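Ac-ASP-7 (PDB 3S6S) is of unknown function but belongs to the SCP/TAPS family of pathogenesis-related proteins, and as a secreted hookworm protein probably acts in host-parasite interaction. Local coordinates at residues C54-E59 and A114-C119; R79-Y84 and R133-C138. All coordinates share one frame; numbering follows the deposited sequence.

Contact 1: residues C54-E59 and A114-C119; sequences CGLEEE and ATRFGC
L56 and E57, neighbours at the start of helix 54-65, meet strand 116-119 in two quite different ways. L56 works with two of its carbons. L56 CB sits 3.6 Å from G118 N, while the CD1 branch runs back along the strand and lies 3.7 Å from F117 CA and equally far from R116 O. With CG anti to the carbonyl carbon (chi1 -64°) and CD1 fully extended beyond it, the leucine lies along the strand backbone, and CD1 also meets the aliphatic part of R116 at CG, 4.0 Å away. The far end of that arginine turns elsewhere: its NH1 forms a salt bridge with D53. G118 is where the backbones converge. Having no side chain, it lets the helix settle directly on the strand, with E57 N 3.6 Å from G118 CA, and the two short axes approach to 5.5 Å at a crossing angle of -48°. This is one half of the alpha-beta-alpha sandwich of the SCP/TAPS domain, in which helix 54-65 lies on one side of the central sheet and helix 16-34 on the other; F117 and C119 accordingly direct their side chains away from helix 54-65 and onto I22. E57 takes the last step along the strand. Its CG stands opposite its own backbone N (chi1 157°), 3.0 Å from C119 O, and the chain runs on extended from there. The carboxylate then lies beside that carbonyl without bonding to it, E57 OE1 and C119 O being two acceptors 3.3 Å apart. What fixes the acid comes from outside the contact: OE1 is hydrogen-bonded to Y52 OH, and OE2 to the backbone N atoms of M13 and V14.

Contact 2: residues R79-Y84 and R133-C138; sequences RFSGDY and RMDWVC
F80 and W136 face each other as a hydrogen-bonded antiparallel pair, and their side chains add a second layer of contact. The W136 CB lies over one face of the phenyl ring, 3.6 Å from its centroid, a CH-pi contact; the indole itself is slid aside, so that its five-membered ring is nearly parallel to the phenyl (11°) yet barely overlaps it. At the edge of the same phenyl ring stands C138 SG, 3.8 Å from F80 CE1. Further along this face, M134 packs its CE methyl against Y84, 3.8 Å from Y84 CE1, the chain bending at chi3 (38°), and M134 SD stands obliquely off the same ring, 5.1 Å from its centroid, in a Met-aromatic contact. W136 NE1 points at M134 SD in a weak hydrogen bond, linking the two groups. The other face is largely charged toward the D83 end: the extended R133 brings NH2 within 3.5 Å of D83 OD1, a salt bridge met at the guanidinium edge with the two planes 66° apart. D135, whose OD1 is held by R122 and R124, continues this charged row, and V137 is the apolar member of the face, packing against helix 54-65.

Four backbone bonds set the register beneath these side chains. W136 N to F80 O is the shortest at 2.8 Å, whereas G82 and M134 exchange two longer ones. Helix 16-34 packs on W136 through F18 and I22 and helix 88-99 on F80 through I95 and L96, I22 also touching F80. Such a two-faced antiparallel pair, ending at the outer strand 76-83, is the margin of the central sheet in the alpha-beta-alpha sandwich of SCP/TAPS proteins.

How the contacts relate
From the N terminus the chain first lays down 54-59, then 79-84, then 114-119, and last 133-138, so the two contacts cross rather than nest. Contact 1 closes a loop of 54 residues, mostly helical, which contains the outer strand used by contact 2; contact 2 closes one of 48, which contains the strand of contact 1. Their centres are about 17 Å apart, but they share one sheet, in which strands 116-123 and 133-140 are antiparallel neighbours. The disulfide C119–C138 fastens the end of one contact to the end of the other. Together they tie helix 54-65, the middle of the sheet and its outer strand 76-83.

Contact 1: residues C54-E59 and A114-C119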
loop_
_atom_site.group_PDB
_atom_site.type_symbol
_atom_site.label_atom_id
_atom_site.label_comp_id
_atom_site.label_asym_id
_atom_site.label_seq_id
_atom_site.Cartn_x
_atom_site.Cartn_y
_atom_site.Cartn_z
ATOM N N CYS A 54 4.189 0.332 11.123
ATOM C CA CYS A 54 5.386 -0.420 11.491
ATOM C C CYS A 54 5.060 -1.813 11.990
ATOM O O CYS A 54 5.848 -2.737 11.793
ATOM C CB CYS A 54 6.197 0.313 12.559
ATOM S SG CYS A 54 6.663 2.007 12.136
ATOM N N GLY A 55 3.916 -1.951 12.651
ATOM C CA GLY A 55 3.422 -3.249 13.069
ATOM C C GLY A 55 3.214 -4.162 11.879
ATOM O O GLY A 55 3.653 -5.313 11.889
ATOM N N LEU A 56 2.565 -3.649 10.837
ATOM C CA LEU A 56 2.390 -4.431 9.621
ATOM C C LEU A 56 3.702 -4.614 8.850
ATOM O O LEU A 56 3.854 -5.593 8.129
ATOM C CB LEU A 56 1.322 -3.835 8.707
ATOM C CG LEU A 56 -0.096 -3.824 9.263
ATOM C CD1 LEU A 56 -1.046 -3.198 8.259
ATOM C CD2 LEU A 56 -0.528 -5.244 9.637
ATOM N N GLU A 57 4.648 -3.687 8.997
ATOM C CA GLU A 57 5.954 -3.931 8.401
ATOM C C GLU A 57 6.627 -5.133 9.075
ATOM O O GLU A 57 7.232 -5.966 8.412
ATOM C CB GLU A 57 6.868 -2.714 8.447
ATOM C CG GLU A 57 8.330 -3.133 8.351
ATOM C CD GLU A 57 9.301 -1.986 8.096
ATOM O OE1 GLU A 57 8.860 -0.869 7.737
ATOM O OE2 GLU A 57 10.516 -2.229 8.250
ATOM N N GLU A 58 6.492 -5.227 10.389
ATOM C CA GLU A 58 6.978 -6.369 11.124
ATOM C C GLU A 58 6.246 -7.671 10.717
ATOM O O GLU A 58 6.849 -8.750 10.680
ATOM C CB GLU A 58 6.868 -6.099 12.628
ATOM C CG GLU A 58 7.252 -7.259 13.553
ATOM C CD GLU A 58 8.592 -7.939 13.213
ATOM O OE1 GLU A 58 8.739 -9.144 13.551
ATOM O OE2 GLU A 58 9.486 -7.286 12.624
ATOM N N GLU A 59 4.957 -7.577 10.402
ATOM C CA GLU A 59 4.269 -8.762 9.901
ATOM C C GLU A 59 4.827 -9.129 8.525
ATOM O O GLU A 59 5.028 -10.297 8.217
ATOM C CB GLU A 59 2.744 -8.577 9.849
ATOM C CG GLU A 59 2.080 -8.175 11.183
ATOM C CD GLU A 59 0.557 -8.289 11.123
ATOM O OE1 GLU A 59 -0.106 -8.052 12.158
ATOM O OE2 GLU A 59 0.027 -8.634 10.037
ATOM N N ALA A 114 -8.703 -0.753 1.768
ATOM C CA ALA A 114 -7.516 -0.942 2.594
ATOM C C ALA A 114 -7.180 0.414 3.219
ATOM O O ALA A 114 -7.379 1.442 2.589
ATOM C CB ALA A 114 -6.343 -1.479 1.755
ATOM N N THR A 115 -6.686 0.422 4.452
ATOM C CA THR A 115 -6.416 1.679 5.150
ATOM C C THR A 115 -5.031 1.754 5.771
ATOM O O THR A 115 -4.610 2.828 6.227
ATOM C CB THR A 115 -7.420 1.940 6.289
ATOM O OG1 THR A 115 -7.118 1.095 7.402
ATOM C CG2 THR A 115 -8.848 1.729 5.826
ATOM N N ARG A 116 -4.335 0.616 5.826
ATOM C CA ARG A 116 -2.963 0.605 6.299
ATOM C C ARG A 116 -2.177 -0.582 5.771
ATOM O O ARG A 116 -2.759 -1.604 5.382
ATOM C CB ARG A 116 -2.872 0.714 7.831
ATOM C CG ARG A 116 -3.699 -0.264 8.607
ATOM C CD ARG A 116 -3.336 -0.204 10.090
ATOM N NE ARG A 116 -4.165 0.731 10.841
ATOM C CZ ARG A 116 -3.742 1.418 11.906
ATOM N NH1 ARG A 116 -2.489 1.283 12.338
ATOM N NH2 ARG A 116 -4.564 2.254 12.531
ATOM N N PHE A 117 -0.855 -0.413 5.735
ATOM C CA PHE A 117 0.053 -1.425 5.238
ATOM C C PHE A 117 1.450 -1.174 5.786
ATOM O O PHE A 117 1.735 -0.104 6.305
ATOM C CB PHE A 117 0.093 -1.422 3.702
ATOM C CG PHE A 117 0.960 -0.327 3.098
ATOM C CD1 PHE A 117 0.865 0.992 3.529
ATOM C CD2 PHE A 117 1.862 -0.621 2.086
ATOM C CE1 PHE A 117 1.649 1.994 2.945
ATOM C CE2 PHE A 117 2.654 0.372 1.509
ATOM C CZ PHE A 117 2.546 1.680 1.942
ATOM N N GLY A 118 2.313 -2.170 5.640
ATOM C CA GLY A 118 3.723 -2.047 5.921
ATOM C C GLY A 118 4.489 -3.040 5.056
ATOM O O GLY A 118 3.930 -4.052 4.618
ATOM N N CYS A 119 5.767 -2.753 4.795
ATOM C CA CYS A 119 6.562 -3.627 3.937
ATOM C C CYS A 119 7.920 -3.926 4.544
ATOM O O CYS A 119 8.427 -3.182 5.377
ATOM C CB CYS A 119 6.749 -3.004 2.552
ATOM S SG CYS A 119 5.239 -2.299 1.863
#

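Contact 2: residues R79-Y84 and R133-C138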
loop_
_atom_site.group_PDB
_atom_site.type_symbol
_atom_site.label_atom_id
_atom_site.label_comp_id
_atom_site.label_asym_id
_atom_site.label_seq_id
_atom_site.Cartn_x
_atom_site.Cartn_y
_atom_site.Cartn_z
ATOM N N ARG A 79 4.066 -9.101 -3.188
ATOM C CA ARG A 79 5.480 -9.415 -3.220
ATOM C C ARG A 79 6.084 -8.828 -4.468
ATOM O O ARG A 79 5.457 -8.802 -5.516
ATOM C CB ARG A 79 5.697 -10.925 -3.201
ATOM C CG ARG A 79 4.715 -11.644 -2.313
ATOM C CD ARG A 79 4.876 -13.146 -2.418
ATOM N NE ARG A 79 5.741 -13.610 -1.351
ATOM C CZ ARG A 79 5.293 -14.179 -0.245
ATOM N NH1 ARG A 79 3.976 -14.365 -0.089
ATOM N NH2 ARG A 79 6.164 -14.572 0.686
ATOM N N PHE A 80 7.306 -8.337 -4.354
ATOM C CA PHE A 80 8.015 -7.882 -5.537
ATOM C C PHE A 80 9.517 -8.024 -5.338
ATOM O O PHE A 80 10.034 -7.805 -4.238
ATOM C CB PHE A 80 7.575 -6.471 -5.962
ATOM C CG PHE A 80 7.517 -5.475 -4.836
ATOM C CD1 PHE A 80 6.409 -5.417 -3.999
ATOM C CD2 PHE A 80 8.562 -4.565 -4.633
ATOM C CE1 PHE A 80 6.348 -4.480 -2.963
ATOM C CE2 PHE A 80 8.513 -3.630 -3.592
ATOM C CZ PHE A 80 7.408 -3.583 -2.760
ATOM N N SER A 81 10.193 -8.454 -6.398
ATOM C CA SER A 81 11.620 -8.768 -6.343
ATOM C C SER A 81 12.308 -8.619 -7.690
ATOM O O SER A 81 11.661 -8.452 -8.727
ATOM C CB SER A 81 11.843 -10.185 -5.830
ATOM O OG SER A 81 10.639 -10.920 -5.816
ATOM N N GLY A 82 13.635 -8.688 -7.669
ATOM C CA GLY A 82 14.406 -8.585 -8.891
ATOM C C GLY A 82 15.895 -8.584 -8.649
ATOM O O GLY A 82 16.369 -8.139 -7.599
ATOM N N ASP A 83 16.638 -9.096 -9.622
ATOM C CA ASP A 83 18.087 -9.019 -9.578
ATOM C C ASP A 83 18.494 -7.600 -9.921
ATOM O O ASP A 83 17.808 -6.912 -10.676
ATOM C CB ASP A 83 18.708 -10.006 -10.562
ATOM C CG ASP A 83 18.416 -11.448 -10.200
ATOM O OD1 ASP A 83 18.381 -11.765 -8.994
ATOM O OD2 ASP A 83 18.215 -12.265 -11.120
ATOM N N TYR A 84 19.597 -7.147 -9.349
ATOM C CA TYR A 84 20.116 -5.834 -9.708
ATOM C C TYR A 84 21.621 -5.764 -9.478
ATOM O O TYR A 84 22.219 -6.693 -8.927
ATOM C CB TYR A 84 19.396 -4.742 -8.921
ATOM C CG TYR A 84 19.738 -4.734 -7.455
ATOM C CD1 TYR A 84 19.191 -5.676 -6.594
ATOM C CD2 TYR A 84 20.610 -3.784 -6.931
ATOM C CE1 TYR A 84 19.497 -5.679 -5.249
ATOM C CE2 TYR A 84 20.923 -3.774 -5.585
ATOM C CZ TYR A 84 20.362 -4.725 -4.748
ATOM O OH TYR A 84 20.667 -4.725 -3.406
ATOM N N ARG A 133 20.209 -9.675 -5.280
ATOM C CA ARG A 133 18.758 -9.651 -5.479
ATOM C C ARG A 133 18.039 -9.104 -4.246
ATOM O O ARG A 133 18.502 -9.275 -3.117
ATOM C CB ARG A 133 18.241 -11.056 -5.799
ATOM C CG ARG A 133 16.720 -11.204 -5.829
ATOM C CD ARG A 133 16.330 -12.688 -5.878
ATOM N NE ARG A 133 14.904 -12.940 -6.101
ATOM C CZ ARG A 133 14.301 -12.887 -7.289
ATOM N NH1 ARG A 133 12.998 -13.149 -7.395
ATOM N NH2 ARG A 133 14.997 -12.557 -8.373
ATOM N N MET A 134 16.908 -8.440 -4.468
ATOM C CA MET A 134 16.063 -8.001 -3.370
ATOM C C MET A 134 14.677 -8.637 -3.420
ATOM O O MET A 134 14.115 -8.842 -4.495
ATOM C CB MET A 134 15.930 -6.485 -3.361
ATOM C CG MET A 134 15.405 -5.885 -4.647
ATOM S SD MET A 134 15.265 -4.104 -4.407
ATOM C CE MET A 134 16.733 -3.780 -3.425
ATOM N N ASP A 135 14.137 -8.936 -2.244
ATOM C CA ASP A 135 12.773 -9.423 -2.113
ATOM C C ASP A 135 11.984 -8.570 -1.130
ATOM O O ASP A 135 12.424 -8.349 -0.001
ATOM C CB ASP A 135 12.780 -10.864 -1.637
ATOM C CG ASP A 135 13.370 -11.794 -2.652
ATOM O OD1 ASP A 135 14.344 -12.489 -2.314
ATOM O OD2 ASP A 135 12.858 -11.838 -3.788
ATOM N N TRP A 136 10.819 -8.094 -1.566
ATOM C CA TRP A 136 9.932 -7.307 -0.708
ATOM C C TRP A 136 8.575 -7.995 -0.530
ATOM O O TRP A 136 8.033 -8.572 -1.474
ATOM C CB TRP A 136 9.719 -5.914 -1.302
ATOM C CG TRP A 136 10.953 -5.070 -1.286
ATOM C CD1 TRP A 136 11.937 -5.018 -2.246
ATOM C CD2 TRP A 136 11.357 -4.163 -0.254
ATOM N NE1 TRP A 136 12.919 -4.129 -1.873
ATOM C CE2 TRP A 136 12.591 -3.596 -0.653
ATOM C CE3 TRP A 136 10.805 -3.783 0.973
ATOM C CZ2 TRP A 136 13.272 -2.661 0.128
ATOM C CZ3 TRP A 136 11.489 -2.857 1.753
ATOM C CH2 TRP A 136 12.709 -2.310 1.327
ATOM N N VAL A 137 8.030 -7.961 0.682
ATOM C CA VAL A 137 6.593 -8.147 0.794
ATOM C C VAL A 137 5.929 -6.953 1.440
ATOM O O VAL A 137 6.502 -6.285 2.301
ATOM C CB VAL A 137 6.119 -9.534 1.425
ATOM C CG1 VAL A 137 7.242 -10.560 1.485
ATOM C CG2 VAL A 137 5.429 -9.353 2.762
ATOM N N CYS A 138 4.719 -6.666 0.971
ATOM C CA CYS A 138 3.822 -5.752 1.659
ATOM C C CYS A 138 2.607 -6.503 2.190
ATOM O O CYS A 138 2.085 -7.451 1.573
ATOM C CB CYS A 138 3.395 -4.598 0.766
ATOM S SG CYS A 138 4.768 -3.534 0.305
HETATM O O HOH W 1 9.155 -10.951 -2.647
#